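Local structure of beta sliding clamp (Streptococcus pneumoniae, 2AWA) at residues B[64-69]-B[248-253]; B[42-47]-B[88-93]. The protein probably confers processivity on DNA polymerases by tethering them and other proteins to DNA as a ring-shaped head-to-tail homodimer. One frame throughout, in Å; residues are numbered along the deposited sequence.

How the contacts relate
Along the chain the four segments come in the order 42-47, 64-69, 88-93, 248-253, so contacts 1 and 2 cross rather than nest. Contact 2 closes a loop of 40 intervening residues without a helix, laying strand 85-90 beside strand 45-50 within the N-terminal domain. Contact 1 closes a far longer loop of 178 residues and joins that domain to the central one. Both belong to one antiparallel sheet, in the order 85-90, 45-50, 54-60, 64-71, 250-255. Strand 54-60 separates them: their centres are 16 Å apart, their nearest atoms about 7 Å. Contact 2 thus lies toward one end of the sheet and contact 1 at its interdomain seam.

Contact 1. Residues B[64-69]-B[248-253]; sequences ISIENF and ENISFY
Tyr253 and Glu67 belong to successive hydrogen-bonded pairs of an antiparallel ladder, Ser65-Tyr253 and Glu67-Ser251, and point to the same face. With CG of each anti to its own carbonyl carbon (chi1 -54° and -58°), the glutamate, extended beyond CG, runs obliquely past the ring and brings OE2 to 4.1 Å from Tyr253 CE1, carboxylate and ring planes 45° apart; this is proximity, not a hydrogen bond. Ser65 O sits at the tyrosine ring's edge and accepts from Tyr253 N at 2.9 Å. Glu67 N donates to Ser251 O at 2.8 Å, a nearly straight bond, and a water bridges Glu67 O and Ser251 OG beside the same pair. At the far end Asn249 O receives Phe69 N at 2.9 Å, while Asn249 CB rests 3.4 Å from Phe69 O. The opposite face is mainly apolar: Ile66 CG1 meets the in-plane edge of the Phe252 ring, 3.6 Å from CD1, and Asn68 OD1 lies 3.4 Å from Ile250 CG1. Asn68 ND2 is satisfied by Ala26 O of helix 20-31. Regular pairing from Ser65-Tyr253 to Asn68-Ile250 shows that strands of the N-terminal and central domains share one continuous sheet, the interdomain seam of this fold. Strands 54-60 and 242-246 flank it, and helix 217-226 packs Val226 against Ile66 and Ile250.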
loop_
_atom_site.group_PDB
_atom_site.type_symbol
_atom_site.label_atom_id
_atom_site.label_comp_id
_atom_site.label_asym_id
_atom_site.label_seq_id
_atom_site.Cartn_x
_atom_site.Cartn_y
_atom_site.Cartn_z
ATOM N N ILE B 64 -19.510 -14.225 9.544
ATOM C CA ILE B 64 -18.868 -14.206 10.844
ATOM C C ILE B 64 -19.465 -13.089 11.666
ATOM O O ILE B 64 -20.042 -12.147 11.120
ATOM C CB ILE B 64 -17.337 -13.983 10.737
ATOM C CG1 ILE B 64 -17.014 -12.667 10.018
ATOM C CG2 ILE B 64 -16.687 -15.154 9.997
ATOM C CD1 ILE B 64 -15.568 -12.269 10.058
ATOM N N SER B 65 -19.333 -13.205 12.980
ATOM C CA SER B 65 -19.761 -12.171 13.897
ATOM C C SER B 65 -18.730 -12.065 15.007
ATOM O O SER B 65 -18.176 -13.062 15.442
ATOM C CB SER B 65 -21.114 -12.520 14.517
ATOM O OG SER B 65 -22.127 -12.650 13.542
ATOM N N ILE B 66 -18.501 -10.852 15.478
ATOM C CA ILE B 66 -17.579 -10.607 16.583
ATOM C C ILE B 66 -18.305 -9.845 17.689
ATOM O O ILE B 66 -18.982 -8.848 17.425
ATOM C CB ILE B 66 -16.357 -9.798 16.112
ATOM C CG1 ILE B 66 -15.507 -10.651 15.180
ATOM C CG2 ILE B 66 -15.526 -9.358 17.284
ATOM C CD1 ILE B 66 -14.390 -9.880 14.466
ATOM N N GLU B 67 -18.173 -10.335 18.917
ATOM C CA GLU B 67 -18.567 -9.587 20.101
ATOM C C GLU B 67 -17.338 -9.308 20.937
ATOM O O GLU B 67 -16.812 -10.190 21.606
ATOM C CB GLU B 67 -19.526 -10.366 20.953
ATOM C CG GLU B 67 -20.776 -10.790 20.270
ATOM C CD GLU B 67 -21.758 -11.352 21.261
ATOM O OE1 GLU B 67 -21.480 -11.227 22.475
ATOM O OE2 GLU B 67 -22.797 -11.904 20.836
ATOM N N ASN B 68 -16.885 -8.066 20.889
ATOM C CA ASN B 68 -15.733 -7.624 21.658
ATOM C C ASN B 68 -16.174 -6.782 22.858
ATOM O O ASN B 68 -16.684 -5.679 22.713
ATOM C CB ASN B 68 -14.832 -6.810 20.745
ATOM C CG ASN B 68 -13.449 -6.677 21.262
ATOM O OD1 ASN B 68 -13.072 -7.256 22.285
ATOM N ND2 ASN B 68 -12.663 -5.908 20.551
ATOM N N PHE B 69 -15.949 -7.323 24.039
ATOM C CA PHE B 69 -16.369 -6.716 25.289
ATOM C C PHE B 69 -15.206 -5.977 25.982
ATOM O O PHE B 69 -14.116 -6.519 26.127
ATOM C CB PHE B 69 -16.914 -7.851 26.160
ATOM C CG PHE B 69 -17.186 -7.483 27.565
ATOM C CD1 PHE B 69 -18.305 -6.738 27.896
ATOM C CD2 PHE B 69 -16.362 -7.939 28.583
ATOM C CE1 PHE B 69 -18.596 -6.429 29.234
ATOM C CE2 PHE B 69 -16.650 -7.646 29.919
ATOM C CZ PHE B 69 -17.769 -6.886 30.238
ATOM N N GLU B 248 -11.251 -14.423 26.735
ATOM C CA GLU B 248 -11.880 -13.731 27.858
ATOM C C GLU B 248 -12.905 -12.709 27.378
ATOM O O GLU B 248 -14.011 -12.666 27.889
ATOM C CB GLU B 248 -10.831 -13.048 28.730
ATOM C CG GLU B 248 -11.390 -12.379 29.997
ATOM C CD GLU B 248 -10.307 -12.046 31.045
ATOM O OE1 GLU B 248 -9.181 -12.598 30.965
ATOM O OE2 GLU B 248 -10.588 -11.230 31.957
ATOM N N ASN B 249 -12.531 -11.908 26.385
ATOM C CA ASN B 249 -13.335 -10.757 25.963
ATOM C C ASN B 249 -13.940 -10.835 24.570
ATOM O O ASN B 249 -14.790 -10.025 24.223
ATOM C CB ASN B 249 -12.473 -9.500 26.000
ATOM C CG ASN B 249 -11.910 -9.231 27.348
ATOM O OD1 ASN B 249 -12.565 -9.445 28.366
ATOM N ND2 ASN B 249 -10.682 -8.744 27.374
ATOM N N ILE B 250 -13.491 -11.772 23.759
ATOM C CA ILE B 250 -13.934 -11.828 22.386
ATOM C C ILE B 250 -14.684 -13.134 22.123
ATOM O O ILE B 250 -14.233 -14.215 22.500
ATOM C CB ILE B 250 -12.742 -11.695 21.410
ATOM C CG1 ILE B 250 -11.956 -10.404 21.692
ATOM C CG2 ILE B 250 -13.229 -11.740 19.980
ATOM C CD1 ILE B 250 -10.539 -10.391 21.130
ATOM N N SER B 251 -15.836 -12.999 21.473
ATOM C CA SER B 251 -16.575 -14.113 20.941
ATOM C C SER B 251 -16.576 -13.940 19.431
ATOM O O SER B 251 -16.922 -12.881 18.932
ATOM C CB SER B 251 -18.000 -14.086 21.457
ATOM O OG SER B 251 -18.043 -14.038 22.870
ATOM N N PHE B 252 -16.176 -14.989 18.721
ATOM C CA PHE B 252 -16.054 -14.977 17.268
ATOM C C PHE B 252 -16.818 -16.179 16.735
ATOM O O PHE B 252 -16.404 -17.331 16.948
ATOM C CB PHE B 252 -14.569 -15.058 16.923
ATOM C CG PHE B 252 -14.264 -15.167 15.465
ATOM C CD1 PHE B 252 -14.354 -14.071 14.636
ATOM C CD2 PHE B 252 -13.786 -16.350 14.932
ATOM C CE1 PHE B 252 -14.020 -14.164 13.289
ATOM C CE2 PHE B 252 -13.439 -16.439 13.574
ATOM C CZ PHE B 252 -13.565 -15.345 12.767
ATOM N N TYR B 253 -17.962 -15.914 16.105
ATOM C CA TYR B 253 -18.798 -16.977 15.526
ATOM C C TYR B 253 -18.584 -17.016 14.020
ATOM O O TYR B 253 -18.337 -16.001 13.400
ATOM C CB TYR B 253 -20.283 -16.731 15.764
ATOM C CG TYR B 253 -20.706 -16.520 17.183
ATOM C CD1 TYR B 253 -20.496 -15.300 17.812
ATOM C CD2 TYR B 253 -21.380 -17.518 17.882
ATOM C CE1 TYR B 253 -20.911 -15.089 19.128
ATOM C CE2 TYR B 253 -21.795 -17.321 19.191
ATOM C CZ TYR B 253 -21.554 -16.104 19.810
ATOM O OH TYR B 253 -21.963 -15.909 21.105
HETATM O O HOH W 1 -17.822 -11.435 24.359
#

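Contact 2. Residues B[42-47]-B[88-93]; sequences ILSTVK and LLEASF
Val46 and Leu89 form a hydrogen-bonded antiparallel pair, Val46 N reaching Leu89 O at 2.8 Å and Leu89 N returning to Val46 O at 3.0 Å. Non-hydrogen-bonded pairs Thr45-Glu90 and Lys47-Leu88 flank it, and the short strand axes run at 150°, well short of exactly antiparallel. Beyond the ladder Ala91 N donates to Ser44 O at 3.2 Å, carrying the pairing into the first turn of a helix. Glu90 occupies that helix's N-cap position. Its side chain, bent at chi2 (-73°), turns back so that OE1 accepts from Ser44 OG at 2.6 Å through the syn lone pair. Pro41 O is a second acceptor for the same hydroxyl, whose one hydrogen can serve both only by sharing or in turn. Leu88, the residue with the most surface buried here, divides its branches: CD1 lies across Ile42 CG1 at 3.9 Å, whereas CD2 comes within 3.4 Å of Lys47 CB. The polar end of Lys47 leads away, to a salt bridge with Asp49. On the other face Val46 CG1 approaches Ala91 CB at 4.0 Å. Thr45 OG1, placed between its own backbone N and carbonyl carbon (chi1 67°), donates to Ile42 O, which also accepts Thr45 N; both bonds reach back three residues, from the strand's first residue into the 3-10 segment. The contact therefore marks a strand-to-helix junction on strand 85-90. Strand 54-60 lies beside 45-50, Leu88 bonds by its backbone to Lys130, and along helix 91-100 Phe93 packs on Val320 of the second subunit.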
loop_
_atom_site.group_PDB
_atom_site.type_symbol
_atom_site.label_atom_id
_atom_site.label_comp_id
_atom_site.label_asym_id
_atom_site.label_seq_id
_atom_site.Cartn_x
_atom_site.Cartn_y
_atom_site.Cartn_z
ATOM N N ILE B 42 -27.972 -2.697 7.204
ATOM C CA ILE B 42 -27.700 -2.311 8.580
ATOM C C ILE B 42 -26.430 -2.953 9.111
ATOM O O ILE B 42 -25.906 -2.544 10.140
ATOM C CB ILE B 42 -28.888 -2.652 9.501
ATOM C CG1 ILE B 42 -28.840 -1.826 10.787
ATOM C CG2 ILE B 42 -28.928 -4.129 9.828
ATOM C CD1 ILE B 42 -29.327 -0.417 10.618
ATOM N N LEU B 43 -25.923 -3.958 8.409
ATOM C CA LEU B 43 -24.755 -4.698 8.877
ATOM C C LEU B 43 -23.419 -3.981 8.676
ATOM O O LEU B 43 -22.386 -4.477 9.146
ATOM C CB LEU B 43 -24.737 -6.083 8.244
ATOM C CG LEU B 43 -25.797 -7.022 8.819
ATOM C CD1 LEU B 43 -25.722 -8.384 8.151
ATOM C CD2 LEU B 43 -25.612 -7.180 10.321
ATOM N N SER B 44 -23.452 -2.815 8.023
ATOM C CA SER B 44 -22.299 -1.897 7.961
ATOM C C SER B 44 -22.069 -1.106 9.271
ATOM O O SER B 44 -21.052 -0.440 9.438
ATOM C CB SER B 44 -22.457 -0.922 6.800
ATOM O OG SER B 44 -23.557 -0.037 6.993
ATOM N N THR B 45 -23.013 -1.181 10.198
ATOM C CA THR B 45 -22.896 -0.467 11.449
ATOM C C THR B 45 -22.213 -1.342 12.470
ATOM O O THR B 45 -22.275 -2.553 12.365
ATOM C CB THR B 45 -24.299 -0.028 12.013
ATOM O OG1 THR B 45 -25.072 -1.178 12.404
ATOM C CG2 THR B 45 -25.059 0.776 10.983
ATOM N N VAL B 46 -21.534 -0.717 13.426
ATOM C CA VAL B 46 -21.179 -1.380 14.661
ATOM C C VAL B 46 -22.283 -1.086 15.649
ATOM O O VAL B 46 -22.905 -0.026 15.585
ATOM C CB VAL B 46 -19.815 -0.949 15.234
ATOM C CG1 VAL B 46 -19.660 0.575 15.295
ATOM C CG2 VAL B 46 -19.589 -1.591 16.616
ATOM N N LYS B 47 -22.544 -2.058 16.519
ATOM C CA LYS B 47 -23.558 -1.964 17.552
ATOM C C LYS B 47 -22.833 -1.877 18.861
ATOM O O LYS B 47 -21.886 -2.624 19.088
ATOM C CB LYS B 47 -24.459 -3.200 17.535
ATOM C CG LYS B 47 -25.373 -3.373 18.747
ATOM C CD LYS B 47 -26.509 -4.323 18.402
ATOM C CE LYS B 47 -26.983 -5.147 19.585
ATOM N NZ LYS B 47 -27.596 -4.316 20.626
ATOM N N LEU B 88 -26.440 2.225 17.245
ATOM C CA LEU B 88 -25.720 1.833 16.051
ATOM C C LEU B 88 -25.013 3.017 15.414
ATOM O O LEU B 88 -25.595 4.089 15.301
ATOM C CB LEU B 88 -26.694 1.284 15.028
ATOM C CG LEU B 88 -27.484 0.087 15.508
ATOM C CD1 LEU B 88 -28.315 -0.466 14.361
ATOM C CD2 LEU B 88 -26.549 -0.963 16.075
ATOM N N LEU B 89 -23.771 2.813 14.973
ATOM C CA LEU B 89 -23.060 3.825 14.196
ATOM C C LEU B 89 -22.442 3.190 12.956
ATOM O O LEU B 89 -22.056 2.028 12.981
ATOM C CB LEU B 89 -21.974 4.454 15.043
ATOM C CG LEU B 89 -22.453 5.245 16.258
ATOM C CD1 LEU B 89 -21.396 5.304 17.346
ATOM C CD2 LEU B 89 -22.859 6.638 15.819
ATOM N N GLU B 90 -22.363 3.936 11.864
ATOM C CA GLU B 90 -21.658 3.433 10.691
ATOM C C GLU B 90 -20.200 3.266 11.066
ATOM O O GLU B 90 -19.527 4.217 11.466
ATOM C CB GLU B 90 -21.817 4.354 9.505
ATOM C CG GLU B 90 -23.250 4.397 8.986
ATOM C CD GLU B 90 -23.677 3.130 8.235
ATOM O OE1 GLU B 90 -22.802 2.296 7.894
ATOM O OE2 GLU B 90 -24.899 2.986 7.967
ATOM N N ALA B 91 -19.730 2.036 10.962
ATOM C CA ALA B 91 -18.477 1.647 11.566
ATOM C C ALA B 91 -17.265 2.363 10.986
ATOM O O ALA B 91 -16.509 2.950 11.728
ATOM C CB ALA B 91 -18.313 0.107 11.518
ATOM N N SER B 92 -17.060 2.327 9.678
ATOM C CA SER B 92 -15.884 2.999 9.092
ATOM C C SER B 92 -15.772 4.433 9.545
ATOM O O SER B 92 -14.752 4.840 10.098
ATOM C CB SER B 92 -15.936 2.990 7.579
ATOM O OG SER B 92 -15.589 1.722 7.110
ATOM N N PHE B 93 -16.835 5.196 9.318
ATOM C CA PHE B 93 -16.829 6.605 9.647
ATOM C C PHE B 93 -16.523 6.830 11.137
ATOM O O PHE B 93 -15.612 7.575 11.483
ATOM C CB PHE B 93 -18.159 7.236 9.261
ATOM C CG PHE B 93 -18.136 8.712 9.298
ATOM C CD1 PHE B 93 -17.286 9.411 8.467
ATOM C CD2 PHE B 93 -18.946 9.415 10.162
ATOM C CE1 PHE B 93 -17.232 10.785 8.498
ATOM C CE2 PHE B 93 -18.894 10.795 10.192
ATOM C CZ PHE B 93 -18.033 11.476 9.352
#